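Local coordinates for protein halogenase (Chondromyces crocatus, PDB 3E1T) that is an FAD-dependent halogenase that probably installs the chlorine of the myxobacterial natural product chondrochloren, at residues Met61-Lys69 with Met116-Lys124. Residues are numbered along the deposited sequence; the frame is centred on the assembly and turned at random.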
ATOM      1  N   MET A  61     -15.715   3.307 -10.898  1.00 48.80           N
ATOM      2  CA  MET A  61     -16.659   2.239 -10.578  1.00 49.59           C
ATOM      3  C   MET A  61     -17.490   2.571  -9.332  1.00 49.56           C
ATOM      4  O   MET A  61     -18.663   2.201  -9.244  1.00 49.48           O
ATOM      5  CB  MET A  61     -15.910   0.916 -10.378  1.00 50.17           C
ATOM      6  CG  MET A  61     -16.793  -0.320 -10.508  1.00 52.38           C
ATOM      7  SD  MET A  61     -16.652  -1.243 -12.064  1.00 58.36           S
ATOM      8  CE  MET A  61     -16.269   0.019 -13.286  1.00 56.68           C
ATOM      9  N   LEU A  62     -16.873   3.269  -8.377  1.00 49.16           N
ATOM     10  CA  LEU A  62     -17.571   3.736  -7.181  1.00 49.39           C
ATOM     11  C   LEU A  62     -18.429   4.982  -7.446  1.00 49.70           C
ATOM     12  O   LEU A  62     -19.238   5.371  -6.603  1.00 49.55           O
ATOM     13  CB  LEU A  62     -16.574   4.032  -6.054  1.00 49.14           C
ATOM     14  CG  LEU A  62     -15.763   2.868  -5.459  1.00 49.05           C
ATOM     15  CD1 LEU A  62     -14.558   3.408  -4.703  1.00 48.49           C
ATOM     16  CD2 LEU A  62     -16.619   1.987  -4.550  1.00 48.15           C
ATOM     17  N   GLY A  63     -18.235   5.602  -8.609  1.00 49.99           N
ATOM     18  CA  GLY A  63     -18.955   6.821  -8.986  1.00 50.41           C
ATOM     19  C   GLY A  63     -18.475   8.056  -8.250  1.00 50.47           C
ATOM     20  O   GLY A  63     -19.285   8.864  -7.786  1.00 50.47           O
ATOM     21  N   LEU A  64     -17.157   8.210  -8.138  1.00 50.42           N
ATOM     22  CA  LEU A  64     -16.588   9.357  -7.434  1.00 50.65           C
ATOM     23  C   LEU A  64     -15.774  10.299  -8.322  1.00 50.82           C
ATOM     24  O   LEU A  64     -15.205  11.275  -7.825  1.00 50.58           O
ATOM     25  CB  LEU A  64     -15.741   8.902  -6.236  1.00 50.74           C
ATOM     26  CG  LEU A  64     -16.472   8.433  -4.980  1.00 50.70           C
ATOM     27  CD1 LEU A  64     -15.472   7.997  -3.932  1.00 50.34           C
ATOM     28  CD2 LEU A  64     -17.387   9.520  -4.421  1.00 50.47           C
ATOM     29  N   THR A  65     -15.724  10.010  -9.621  1.00 51.21           N
ATOM     30  CA  THR A  65     -14.951  10.818 -10.572  1.00 51.96           C
ATOM     31  C   THR A  65     -15.144  12.321 -10.343  1.00 52.61           C
ATOM     32  O   THR A  65     -14.177  13.046 -10.084  1.00 52.80           O
ATOM     33  CB  THR A  65     -15.307  10.472 -12.034  1.00 51.83           C
ATOM     34  OG1 THR A  65     -15.230   9.055 -12.232  1.00 51.70           O
ATOM     35  CG2 THR A  65     -14.366  11.163 -12.997  1.00 52.09           C
ATOM     36  N   ASP A  66     -16.393  12.776 -10.411  1.00 53.33           N
ATOM     37  CA  ASP A  66     -16.697  14.203 -10.337  1.00 54.21           C
ATOM     38  C   ASP A  66     -16.286  14.791  -8.992  1.00 54.19           C
ATOM     39  O   ASP A  66     -15.676  15.859  -8.943  1.00 54.37           O
ATOM     40  CB  ASP A  66     -18.184  14.473 -10.622  1.00 54.74           C
ATOM     41  CG  ASP A  66     -18.680  13.802 -11.903  1.00 56.25           C
ATOM     42  OD1 ASP A  66     -19.910  13.837 -12.146  1.00 58.46           O
ATOM     43  OD2 ASP A  66     -17.861  13.233 -12.666  1.00 57.86           O
ATOM     44  N   GLU A  67     -16.597  14.079  -7.909  1.00 54.32           N
ATOM     45  CA  GLU A  67     -16.261  14.536  -6.558  1.00 54.70           C
ATOM     46  C   GLU A  67     -14.746  14.609  -6.306  1.00 54.69           C
ATOM     47  O   GLU A  67     -14.278  15.462  -5.550  1.00 54.80           O
ATOM     48  CB  GLU A  67     -16.950  13.668  -5.507  1.00 54.59           C
ATOM     49  CG  GLU A  67     -17.228  14.401  -4.196  1.00 54.99           C
ATOM     50  CD  GLU A  67     -17.869  13.519  -3.128  1.00 55.48           C
ATOM     51  OE1 GLU A  67     -18.504  12.494  -3.479  1.00 55.67           O
ATOM     52  OE2 GLU A  67     -17.741  13.862  -1.928  1.00 56.50           O
ATOM     53  N   MET A  68     -13.991  13.719  -6.949  1.00 54.84           N
ATOM     54  CA  MET A  68     -12.525  13.747  -6.897  1.00 55.23           C
ATOM     55  C   MET A  68     -11.976  15.027  -7.534  1.00 55.26           C
ATOM     56  O   MET A  68     -11.085  15.674  -6.972  1.00 55.21           O
ATOM     57  CB  MET A  68     -11.940  12.530  -7.620  1.00 55.19           C
ATOM     58  CG  MET A  68     -12.308  11.184  -7.024  1.00 56.34           C
ATOM     59  SD  MET A  68     -11.198  10.666  -5.706  1.00 58.01           S
ATOM     60  CE  MET A  68      -9.868   9.959  -6.685  1.00 57.10           C
ATOM     61  N   LYS A  69     -12.521  15.378  -8.700  1.00 55.42           N
ATOM     62  CA  LYS A  69     -12.137  16.579  -9.450  1.00 55.62           C
ATOM     63  C   LYS A  69     -12.301  17.864  -8.646  1.00 55.52           C
ATOM     64  O   LYS A  69     -11.458  18.763  -8.716  1.00 55.74           O
ATOM     65  CB  LYS A  69     -12.980  16.704 -10.719  1.00 55.90           C
ATOM     66  CG  LYS A  69     -12.756  15.633 -11.773  1.00 56.62           C
ATOM     67  CD  LYS A  69     -13.687  15.883 -12.960  1.00 58.05           C
ATOM     68  CE  LYS A  69     -13.099  15.364 -14.266  1.00 59.00           C
ATOM     69  NZ  LYS A  69     -13.206  13.880 -14.400  1.00 59.45           N
ATOM     70  N   MET A 116     -14.244  11.260   2.400  1.00 43.27           N
ATOM     71  CA  MET A 116     -14.939  11.289   1.123  1.00 43.92           C
ATOM     72  C   MET A 116     -15.414   9.890   0.711  1.00 42.99           C
ATOM     73  O   MET A 116     -16.574   9.710   0.332  1.00 43.29           O
ATOM     74  CB  MET A 116     -14.032  11.920   0.060  1.00 43.99           C
ATOM     75  CG  MET A 116     -14.541  11.831  -1.359  1.00 45.34           C
ATOM     76  SD  MET A 116     -13.566  12.799  -2.539  1.00 47.17           S
ATOM     77  CE  MET A 116     -13.981  11.862  -4.003  1.00 46.19           C
ATOM     78  N   LEU A 117     -14.526   8.906   0.807  1.00 42.08           N
ATOM     79  CA  LEU A 117     -14.849   7.517   0.479  1.00 41.32           C
ATOM     80  C   LEU A 117     -15.896   6.884   1.394  1.00 40.55           C
ATOM     81  O   LEU A 117     -16.721   6.093   0.929  1.00 40.13           O
ATOM     82  CB  LEU A 117     -13.579   6.639   0.491  1.00 41.35           C
ATOM     83  CG  LEU A 117     -12.506   6.789  -0.596  1.00 42.03           C
ATOM     84  CD1 LEU A 117     -11.289   5.917  -0.262  1.00 41.52           C
ATOM     85  CD2 LEU A 117     -13.025   6.451  -1.980  1.00 41.98           C
ATOM     86  N   LEU A 118     -15.835   7.191   2.691  1.00 40.19           N
ATOM     87  CA  LEU A 118     -16.746   6.563   3.661  1.00 40.40           C
ATOM     88  C   LEU A 118     -18.154   7.144   3.532  1.00 40.85           C
ATOM     89  O   LEU A 118     -19.141   6.418   3.641  1.00 40.78           O
ATOM     90  CB  LEU A 118     -16.235   6.693   5.104  1.00 40.00           C
ATOM     91  CG  LEU A 118     -16.856   5.744   6.156  1.00 39.62           C
ATOM     92  CD1 LEU A 118     -16.686   4.256   5.815  1.00 38.91           C
ATOM     93  CD2 LEU A 118     -16.295   6.009   7.524  1.00 40.05           C
ATOM     94  N   ARG A 119     -18.228   8.451   3.286  1.00 41.32           N
ATOM     95  CA  ARG A 119     -19.494   9.123   2.981  1.00 42.02           C
ATOM     96  C   ARG A 119     -20.175   8.496   1.758  1.00 42.17           C
ATOM     97  O   ARG A 119     -21.398   8.321   1.748  1.00 42.21           O
ATOM     98  CB  ARG A 119     -19.256  10.621   2.774  1.00 42.04           C
ATOM     99  CG  ARG A 119     -19.443  11.498   4.019  1.00 43.18           C
ATOM    100  CD  ARG A 119     -18.555  11.111   5.196  1.00 44.41           C
ATOM    101  NE  ARG A 119     -19.094   9.978   5.956  1.00 46.42           N
ATOM    102  CZ  ARG A 119     -18.595   9.529   7.105  1.00 47.13           C
ATOM    103  NH1 ARG A 119     -17.536  10.110   7.655  1.00 47.89           N
ATOM    104  NH2 ARG A 119     -19.159   8.496   7.715  1.00 48.87           N
ATOM    105  N   ASN A 120     -19.380   8.136   0.747  1.00 42.37           N
ATOM    106  CA  ASN A 120     -19.889   7.502  -0.472  1.00 42.62           C
ATOM    107  C   ASN A 120     -20.448   6.117  -0.190  1.00 43.02           C
ATOM    108  O   ASN A 120     -21.383   5.675  -0.866  1.00 42.98           O
ATOM    109  CB  ASN A 120     -18.793   7.411  -1.540  1.00 43.04           C
ATOM    110  CG  ASN A 120     -19.306   6.860  -2.878  1.00 43.72           C
ATOM    111  OD1 ASN A 120     -20.269   7.373  -3.444  1.00 43.83           O
ATOM    112  ND2 ASN A 120     -18.639   5.826  -3.397  1.00 43.78           N
ATOM    113  N   SER A 121     -19.857   5.434   0.795  1.00 43.04           N
ATOM    114  CA  SER A 121     -20.342   4.131   1.263  1.00 43.45           C
ATOM    115  C   SER A 121     -21.782   4.243   1.759  1.00 43.75           C
ATOM    116  O   SER A 121     -22.646   3.463   1.356  1.00 43.26           O
ATOM    117  CB  SER A 121     -19.459   3.584   2.396  1.00 43.15           C
ATOM    118  OG  SER A 121     -18.247   3.029   1.907  1.00 43.71           O
ATOM    119  N   GLU A 122     -22.012   5.213   2.642  1.00 44.38           N
ATOM    120  CA  GLU A 122     -23.334   5.475   3.201  1.00 45.70           C
ATOM    121  C   GLU A 122     -24.354   5.646   2.092  1.00 46.32           C
ATOM    122  O   GLU A 122     -25.327   4.893   2.020  1.00 46.79           O
ATOM    123  CB  GLU A 122     -23.297   6.713   4.090  1.00 45.63           C
ATOM    124  CG  GLU A 122     -22.484   6.503   5.344  1.00 45.90           C
ATOM    125  CD  GLU A 122     -22.216   7.775   6.100  1.00 47.54           C
ATOM    126  OE1 GLU A 122     -22.236   8.868   5.481  1.00 48.62           O
ATOM    127  OE2 GLU A 122     -21.967   7.682   7.322  1.00 47.91           O
ATOM    128  N   ARG A 123     -24.086   6.607   1.212  1.00 47.06           N
ATOM    129  CA  ARG A 123     -24.915   6.902   0.048  1.00 48.06           C
ATOM    130  C   ARG A 123     -25.118   5.708  -0.885  1.00 48.24           C
ATOM    131  O   ARG A 123     -26.086   5.673  -1.644  1.00 48.61           O
ATOM    132  CB  ARG A 123     -24.316   8.068  -0.750  1.00 47.97           C
ATOM    133  CG  ARG A 123     -24.143   9.361   0.050  1.00 49.35           C
ATOM    134  CD  ARG A 123     -23.882  10.543  -0.874  1.00 51.21           C
ATOM    135  NE  ARG A 123     -22.697  10.350  -1.716  1.00 52.24           N
ATOM    136  CZ  ARG A 123     -21.503  10.895  -1.487  1.00 51.93           C
ATOM    137  NH1 ARG A 123     -21.308  11.683  -0.436  1.00 51.78           N
ATOM    138  NH2 ARG A 123     -20.497  10.649  -2.317  1.00 52.29           N
ATOM    139  N   LYS A 124     -24.203   4.743  -0.849  1.00 48.41           N
ATOM    140  CA  LYS A 124     -24.364   3.529  -1.663  1.00 48.29           C
ATOM    141  C   LYS A 124     -25.229   2.509  -0.946  1.00 47.70           C
ATOM    142  O   LYS A 124     -25.597   1.474  -1.517  1.00 47.54           O
ATOM    143  CB  LYS A 124     -23.006   2.921  -2.053  1.00 48.47           C
ATOM    144  CG  LYS A 124     -22.267   3.693  -3.139  1.00 49.61           C
ATOM    145  CD  LYS A 124     -22.995   3.638  -4.471  1.00 51.79           C
ATOM    146  CE  LYS A 124     -22.281   4.464  -5.531  1.00 52.76           C
ATOM    147  NZ  LYS A 124     -23.110   4.597  -6.760  1.00 54.43           N
TER
HETATM  148  O   HOH W   1     -18.538  11.618  -0.749  1.00 34.23           O
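Met116 reaches across to the first turn of helix 65-69 and ends on Met68, with its CE 3.5 Å from Met68 SD. Its CG stands anti to the backbone N (chi1 171°) and the chain runs on extended, which carries the methyl far enough to lie also against CB of Glu67 and CB of Leu64. The Glu67 and Met116 chains run alongside each other in opposite senses, and the Met68 side chain lies nearly perpendicular to that of Met116. Leu64 packs against Leu117 and Asn120 of helix 110-123: its CD1 presses on Leu117 CD2 at 3.5 Å, tighter than usual for two carbons, while CD2 rests 3.6 Å from CG of the Asn120 amide. The short axes of 65-69 and 116-123 are roughly antiparallel (150°) and come no closer than 11.8 Å, a separation spanned by side chains. In the Rossmann-type FAD-binding region, the contact joins the turn linking helices 52-61 and 65-69 to helix 110-123; Leu62 and Leu117 also touch helix 17-27, whose first turn holds the last glycine of a probable GxGxxG motif. Gly63, with positive phi, ends helix 52-61 in a Schellman motif, and just before it the Leu62 carbonyl accepts a fairly straight bond from Asn120 ND2 (3.3 Å), met from above the carbonyl plane. A leucine in place of Asn120 would probably leave Leu62 O without this amide donor and the turn less firmly tied to the helix. Nearer the solvent, where Arg123 is exposed, Glu67 OE1 forms a salt bridge with Arg123 NH2 at 3.0 Å, approaching the guanidinium obliquely; the hydrogen bond within it is weak, bent to 127° at the hydrogen. One water reinforces the pair, donating to Glu67 OE2 and the Met116 carbonyl and accepting from Arg123 NH2.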